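Local coordinates for toxin secretion ATP-binding protein (Vibrio parahaemolyticus RIMD 2210633, PDB 3B79) that probably works as an ABC-type exporter that uses ATP hydrolysis to drive transport across the membrane, this chain being its N-terminal peptidase C39-like domain, at residues 10-15 / 45-50; 60-65 / 82-87. All blocks are in the same frame, centred on the assembly; numbering follows the deposited sequence.

Contact 1: residues 10-15 / 45-50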
loop_
_atom_site.group_PDB
_atom_site.type_symbol
_atom_site.label_atom_id
_atom_site.label_comp_id
_atom_site.label_asym_id
_atom_site.label_seq_id
_atom_site.Cartn_x
_atom_site.Cartn_y
_atom_site.Cartn_z
ATOM N N ASN A 10 5.938 -4.742 -0.063
ATOM C CA ASN A 10 6.560 -3.609 -0.742
ATOM C C ASN A 10 5.822 -2.314 -0.391
ATOM O O ASN A 10 6.436 -1.266 -0.110
ATOM C CB ASN A 10 6.548 -3.836 -2.267
ATOM C CG ASN A 10 7.383 -2.807 -3.016
ATOM O OD1 ASN A 10 6.857 -1.786 -3.576
ATOM N ND2 ASN A 10 8.673 -2.996 -2.970
ATOM N N SER A 11 4.492 -2.372 -0.440
ATOM C CA SER A 11 3.706 -1.169 -0.157
ATOM C C SER A 11 3.926 -0.698 1.293
ATOM O O SER A 11 4.068 0.497 1.561
ATOM C CB SER A 11 2.207 -1.449 -0.397
ATOM O OG SER A 11 1.980 -1.802 -1.751
ATOM N N LEU A 12 3.959 -1.649 2.240
ATOM C CA LEU A 12 4.140 -1.283 3.644
ATOM C C LEU A 12 5.531 -0.704 3.887
ATOM O O LEU A 12 5.673 0.254 4.656
ATOM C CB LEU A 12 3.952 -2.540 4.510
ATOM C CG LEU A 12 4.149 -2.319 6.003
ATOM C CD1 LEU A 12 3.148 -1.302 6.567
ATOM C CD2 LEU A 12 4.064 -3.669 6.759
ATOM N N ILE A 13 6.547 -1.274 3.247
ATOM C CA ILE A 13 7.924 -0.759 3.400
ATOM C C ILE A 13 7.983 0.646 2.882
ATOM O O ILE A 13 8.593 1.517 3.537
ATOM C CB ILE A 13 8.919 -1.670 2.669
ATOM C CG1 ILE A 13 9.140 -2.945 3.510
ATOM C CG2 ILE A 13 10.284 -0.937 2.384
ATOM C CD1 ILE A 13 9.960 -2.791 4.732
ATOM N N TYR A 14 7.359 0.910 1.738
ATOM C CA TYR A 14 7.356 2.286 1.203
ATOM C C TYR A 14 6.740 3.229 2.246
ATOM O O TYR A 14 7.321 4.283 2.555
ATOM C CB TYR A 14 6.576 2.398 -0.132
ATOM C CG TYR A 14 6.521 3.836 -0.571
ATOM C CD1 TYR A 14 7.533 4.372 -1.357
ATOM C CD2 TYR A 14 5.510 4.680 -0.109
ATOM C CE1 TYR A 14 7.503 5.717 -1.689
ATOM C CE2 TYR A 14 5.504 6.031 -0.419
ATOM C CZ TYR A 14 6.520 6.554 -1.211
ATOM O OH TYR A 14 6.469 7.933 -1.504
ATOM N N VAL A 15 5.578 2.877 2.818
ATOM C CA VAL A 15 4.975 3.785 3.755
ATOM C C VAL A 15 5.825 3.960 5.009
ATOM O O VAL A 15 5.935 5.071 5.554
ATOM C CB VAL A 15 3.509 3.366 4.082
ATOM C CG1 VAL A 15 2.935 4.316 5.139
ATOM C CG2 VAL A 15 2.688 3.371 2.792
ATOM N N PRO A 45 -2.236 -5.403 9.343
ATOM C CA PRO A 45 -2.200 -4.587 10.569
ATOM C C PRO A 45 -1.094 -4.987 11.545
ATOM O O PRO A 45 -0.462 -4.108 12.125
ATOM C CB PRO A 45 -3.605 -4.777 11.176
ATOM C CG PRO A 45 -4.466 -4.981 9.959
ATOM C CD PRO A 45 -3.601 -5.878 9.048
ATOM N N ARG A 46 -0.858 -6.284 11.720
ATOM C CA ARG A 46 0.214 -6.712 12.645
ATOM C C ARG A 46 1.589 -6.407 12.077
ATOM O O ARG A 46 2.503 -6.044 12.849
ATOM C CB ARG A 46 0.113 -8.202 12.901
ATOM C CG ARG A 46 -0.873 -8.503 13.986
ATOM C CD ARG A 46 -1.087 -10.040 14.022
ATOM N NE ARG A 46 -1.932 -10.385 12.889
ATOM C CZ ARG A 46 -2.302 -11.631 12.560
ATOM N NH1 ARG A 46 -1.771 -12.680 13.208
ATOM N NH2 ARG A 46 -3.102 -11.834 11.557
ATOM N N ALA A 47 1.771 -6.537 10.751
ATOM C CA ALA A 47 3.045 -6.109 10.143
ATOM C C ALA A 47 3.260 -4.613 10.320
ATOM O O ALA A 47 4.392 -4.161 10.594
ATOM C CB ALA A 47 3.088 -6.523 8.676
ATOM N N ALA A 48 2.205 -3.836 10.129
ATOM C CA ALA A 48 2.325 -2.391 10.338
ATOM C C ALA A 48 2.716 -2.065 11.782
ATOM O O ALA A 48 3.556 -1.190 12.021
ATOM C CB ALA A 48 1.025 -1.709 9.956
ATOM N N GLU A 49 2.113 -2.783 12.745
ATOM C CA GLU A 49 2.468 -2.576 14.149
ATOM C C GLU A 49 3.962 -2.775 14.345
ATOM O O GLU A 49 4.616 -1.984 15.018
ATOM C CB GLU A 49 1.685 -3.528 15.061
ATOM C CG GLU A 49 1.831 -3.180 16.573
ATOM C CD GLU A 49 3.091 -3.781 17.244
ATOM O OE1 GLU A 49 3.629 -4.789 16.746
ATOM O OE2 GLU A 49 3.548 -3.241 18.294
ATOM N N ARG A 50 4.509 -3.809 13.720
ATOM C CA ARG A 50 5.948 -4.107 13.871
ATOM C C ARG A 50 6.809 -3.020 13.267
ATOM O O ARG A 50 7.989 -2.890 13.612
ATOM C CB ARG A 50 6.271 -5.441 13.202
ATOM C CG ARG A 50 5.769 -6.622 14.019
ATOM C CD ARG A 50 5.580 -7.836 13.124
ATOM N NE ARG A 50 5.382 -9.076 13.891
ATOM C CZ ARG A 50 4.321 -9.388 14.661
ATOM N NH1 ARG A 50 3.275 -8.575 14.803
ATOM N NH2 ARG A 50 4.308 -10.542 15.312
#
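The flat peptide joining Ala47 to Ala48 turns one face to Leu12, whose CD2 sits almost squarely above it: Leu12 CD2 lies 3.8 Å from Ala47 C and 3.9 Å from Ala48 N. The same methyl touches Ala47 CB at 3.6 Å, while the other branch, CD1, rests beside Ala48, 4.0 Å from its CB. The Leu12 fork thus straddles two successive alanines. With CG trans to the backbone N (chi1 178°), the side chain runs straight across from its helix. The alanine methyls are small enough for Leu12 CA and Ala48 CA to come within 7.0 Å, and no hydrogen bond spans this buried apolar contact. The second flat group belongs to helix 44-51 itself: the Arg50 guanidinium folds back one turn, and its NH1 donates in the plane of the group to Arg46 O at 3.3 Å. That donor stands above the carbonyl plane, while Arg50 N reaches the same oxygen from the opposite face, so one carbonyl takes two bonds. Arg50 NE is held separately by Asn30 O. Leu12 also meets Leu28 of helix 25-29 and Leu53 of strand 53-59, and Ala48 meets Leu53 and Ala55. One leucine set into an alanine-lined helix face here joins helices 7-18 and 44-51 in the helical half of a papain-like, clan CA domain of the C39 family.

Contact 2: residues 60-65 / 82-87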
loop_
_atom_site.group_PDB
_atom_site.type_symbol
_atom_site.label_atom_id
_atom_site.label_comp_id
_atom_site.label_asym_id
_atom_site.label_seq_id
_atom_site.Cartn_x
_atom_site.Cartn_y
_atom_site.Cartn_z
ATOM N N ALA A 60 -13.829 2.066 0.200
ATOM C CA ALA A 60 -14.231 3.355 -0.408
ATOM C C ALA A 60 -14.013 3.266 -1.899
ATOM O O ALA A 60 -13.052 2.603 -2.358
ATOM C CB ALA A 60 -13.369 4.517 0.114
ATOM N N GLU A 61 -14.855 3.933 -2.680
ATOM C CA GLU A 61 -14.556 4.064 -4.106
ATOM C C GLU A 61 -13.297 4.934 -4.244
ATOM O O GLU A 61 -13.082 5.851 -3.457
ATOM C CB GLU A 61 -15.726 4.716 -4.865
ATOM C CG GLU A 61 -17.032 3.958 -4.799
ATOM C CD GLU A 61 -18.206 4.641 -5.500
ATOM O OE1 GLU A 61 -18.085 5.770 -6.009
ATOM O OE2 GLU A 61 -19.288 4.012 -5.533
ATOM N N LEU A 62 -12.501 4.683 -5.283
ATOM C CA LEU A 62 -11.161 5.302 -5.437
ATOM C C LEU A 62 -11.223 6.826 -5.319
ATOM O O LEU A 62 -10.391 7.446 -4.664
ATOM C CB LEU A 62 -10.566 4.875 -6.796
ATOM C CG LEU A 62 -9.124 5.381 -7.020
ATOM C CD1 LEU A 62 -8.154 4.742 -6.054
ATOM C CD2 LEU A 62 -8.737 5.049 -8.484
ATOM N N GLU A 63 -12.198 7.408 -6.011
ATOM C CA GLU A 63 -12.290 8.876 -6.092
ATOM C C GLU A 63 -12.895 9.492 -4.828
ATOM O O GLU A 63 -12.976 10.733 -4.730
ATOM C CB GLU A 63 -13.097 9.276 -7.325
ATOM C CG GLU A 63 -12.285 8.880 -8.614
ATOM C CD GLU A 63 -12.994 9.208 -9.918
ATOM O OE1 GLU A 63 -13.978 9.976 -9.916
ATOM O OE2 GLU A 63 -12.556 8.699 -10.969
ATOM N N LYS A 64 -13.245 8.662 -3.837
ATOM C CA LYS A 64 -13.706 9.157 -2.542
ATOM C C LYS A 64 -12.613 9.150 -1.480
ATOM O O LYS A 64 -12.823 9.664 -0.374
ATOM C CB LYS A 64 -14.922 8.349 -2.065
ATOM C CG LYS A 64 -16.113 8.399 -3.057
ATOM C CD LYS A 64 -16.693 9.727 -3.246
ATOM C CE LYS A 64 -18.034 9.736 -3.933
ATOM N NZ LYS A 64 -17.881 10.299 -5.250
ATOM N N ILE A 65 -11.452 8.600 -1.801
ATOM C CA ILE A 65 -10.333 8.556 -0.842
ATOM C C ILE A 65 -9.728 9.986 -0.785
ATOM O O ILE A 65 -9.370 10.546 -1.830
ATOM C CB ILE A 65 -9.269 7.475 -1.257
ATOM C CG1 ILE A 65 -9.908 6.066 -1.255
ATOM C CG2 ILE A 65 -8.062 7.561 -0.310
ATOM C CD1 ILE A 65 -8.984 5.013 -1.781
ATOM N N CYS A 82 -0.820 -1.697 -4.261
ATOM C CA CYS A 82 0.117 -0.614 -4.522
ATOM C C CYS A 82 -0.063 0.481 -3.487
ATOM O O CYS A 82 -1.036 0.480 -2.721
ATOM C CB CYS A 82 -0.007 -0.024 -5.939
ATOM S SG CYS A 82 -1.573 0.852 -6.253
ATOM N N VAL A 83 0.899 1.397 -3.439
ATOM C CA VAL A 83 0.710 2.613 -2.676
ATOM C C VAL A 83 0.008 3.619 -3.589
ATOM O O VAL A 83 0.396 3.768 -4.757
ATOM C CB VAL A 83 2.051 3.226 -2.212
ATOM C CG1 VAL A 83 1.845 4.460 -1.358
ATOM C CG2 VAL A 83 2.832 2.165 -1.425
ATOM N N LEU A 84 -0.982 4.337 -3.054
ATOM C CA LEU A 84 -1.536 5.505 -3.722
ATOM C C LEU A 84 -0.883 6.721 -3.083
ATOM O O LEU A 84 -1.075 7.001 -1.882
ATOM C CB LEU A 84 -3.069 5.586 -3.515
ATOM C CG LEU A 84 -3.707 6.801 -4.193
ATOM C CD1 LEU A 84 -3.471 6.814 -5.725
ATOM C CD2 LEU A 84 -5.249 6.820 -3.904
ATOM N N ASN A 85 -0.128 7.458 -3.903
ATOM C CA ASN A 85 0.577 8.645 -3.413
ATOM C C ASN A 85 -0.220 9.928 -3.651
ATOM O O ASN A 85 -0.218 10.824 -2.795
ATOM C CB ASN A 85 1.926 8.759 -4.138
ATOM C CG ASN A 85 2.824 7.519 -3.918
ATOM O OD1 ASN A 85 3.618 7.463 -2.965
ATOM N ND2 ASN A 85 2.751 6.586 -4.786
ATOM N N SER A 86 -0.925 10.019 -4.783
ATOM C CA SER A 86 -1.760 11.188 -5.112
ATOM C C SER A 86 -2.644 10.869 -6.304
ATOM O O SER A 86 -2.367 9.923 -7.035
ATOM C CB SER A 86 -0.913 12.437 -5.404
ATOM O OG SER A 86 -0.161 12.300 -6.590
ATOM N N ILE A 87 -3.698 11.665 -6.498
ATOM C CA ILE A 87 -4.536 11.609 -7.709
ATOM C C ILE A 87 -4.775 13.002 -8.225
ATOM O O ILE A 87 -5.094 13.899 -7.434
ATOM C CB ILE A 87 -5.925 10.891 -7.560
ATOM C CG1 ILE A 87 -5.760 9.412 -7.247
ATOM C CG2 ILE A 87 -6.811 11.087 -8.820
ATOM C CD1 ILE A 87 -7.091 8.666 -6.980
#
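Leu62 extends CG away from its own backbone N (chi1 -176°), which carries the branched end off the short 3-10 turn and in among Leu84 and Ile87. Leu84 does the same from the strand (chi1 180°), whereas Ile87 reaches in through its long arm: CG1 lies opposite the carbonyl carbon and an extended chi2 (176°) sets CD1 against Leu62. CD1 of Ile87 packs against the branch point of Leu62, 3.9 Å from CG, and also brushes Leu62 CD1 at 4.2 Å. That Leu62 methyl is shared, since it lies 4.2 Å from Leu84 CD2 as well. Both strand side chains meet Leu62 at a slant, methyl against methyl or methine, without polar bonds between the segments. The loop leaving strand 53-59 lies here on one face of the antiparallel sheet, with Ile87 nearer the border of the apolar patch. Residues three apart on a regular strand would face opposite sides of the sheet; Leu84 and Ile87 face the same side because a classic beta bulge intervenes, with Asn85 and Ser86 both opposite Glu95 on strand 93-97. The turn is held by Lys64 N bonding to Glu61 O at 2.8 Å and by a longer bond from Ile65 N to Leu62 O. Ile65 follows at the flank, its CG2 4.6 Å from Leu84 CD2. Around this cluster Leu74 of strand 72-76 touches Leu62, Ile65 and Leu84, and Leu110 and Leu114 of helix 110-116 cover Leu62.

How the contacts relate
From the N terminus, helix 7-18 comes first, and contact 1 closes a largely irregular span of 29 residues when helix 44-51 returns to it. The chain then runs through strand 53-59 into the 60-65 turn, and contact 2 closes a shorter excursion, containing strand 72-76, on reaching strand 80-88. The two closures follow in series, neither nesting nor crossing, their centres about 18 Å apart on opposite sides of the chain's centre. Strand 80-88 links them: Tyr14 and Ser11 pack on Val83, whose side chain points away from the face that meets 60-65, and Tyr14 OH lies 3.2 Å from Asn85 OD1. Helix 7-18 covers one face, the 60-65 turn with helix 110-116 the other.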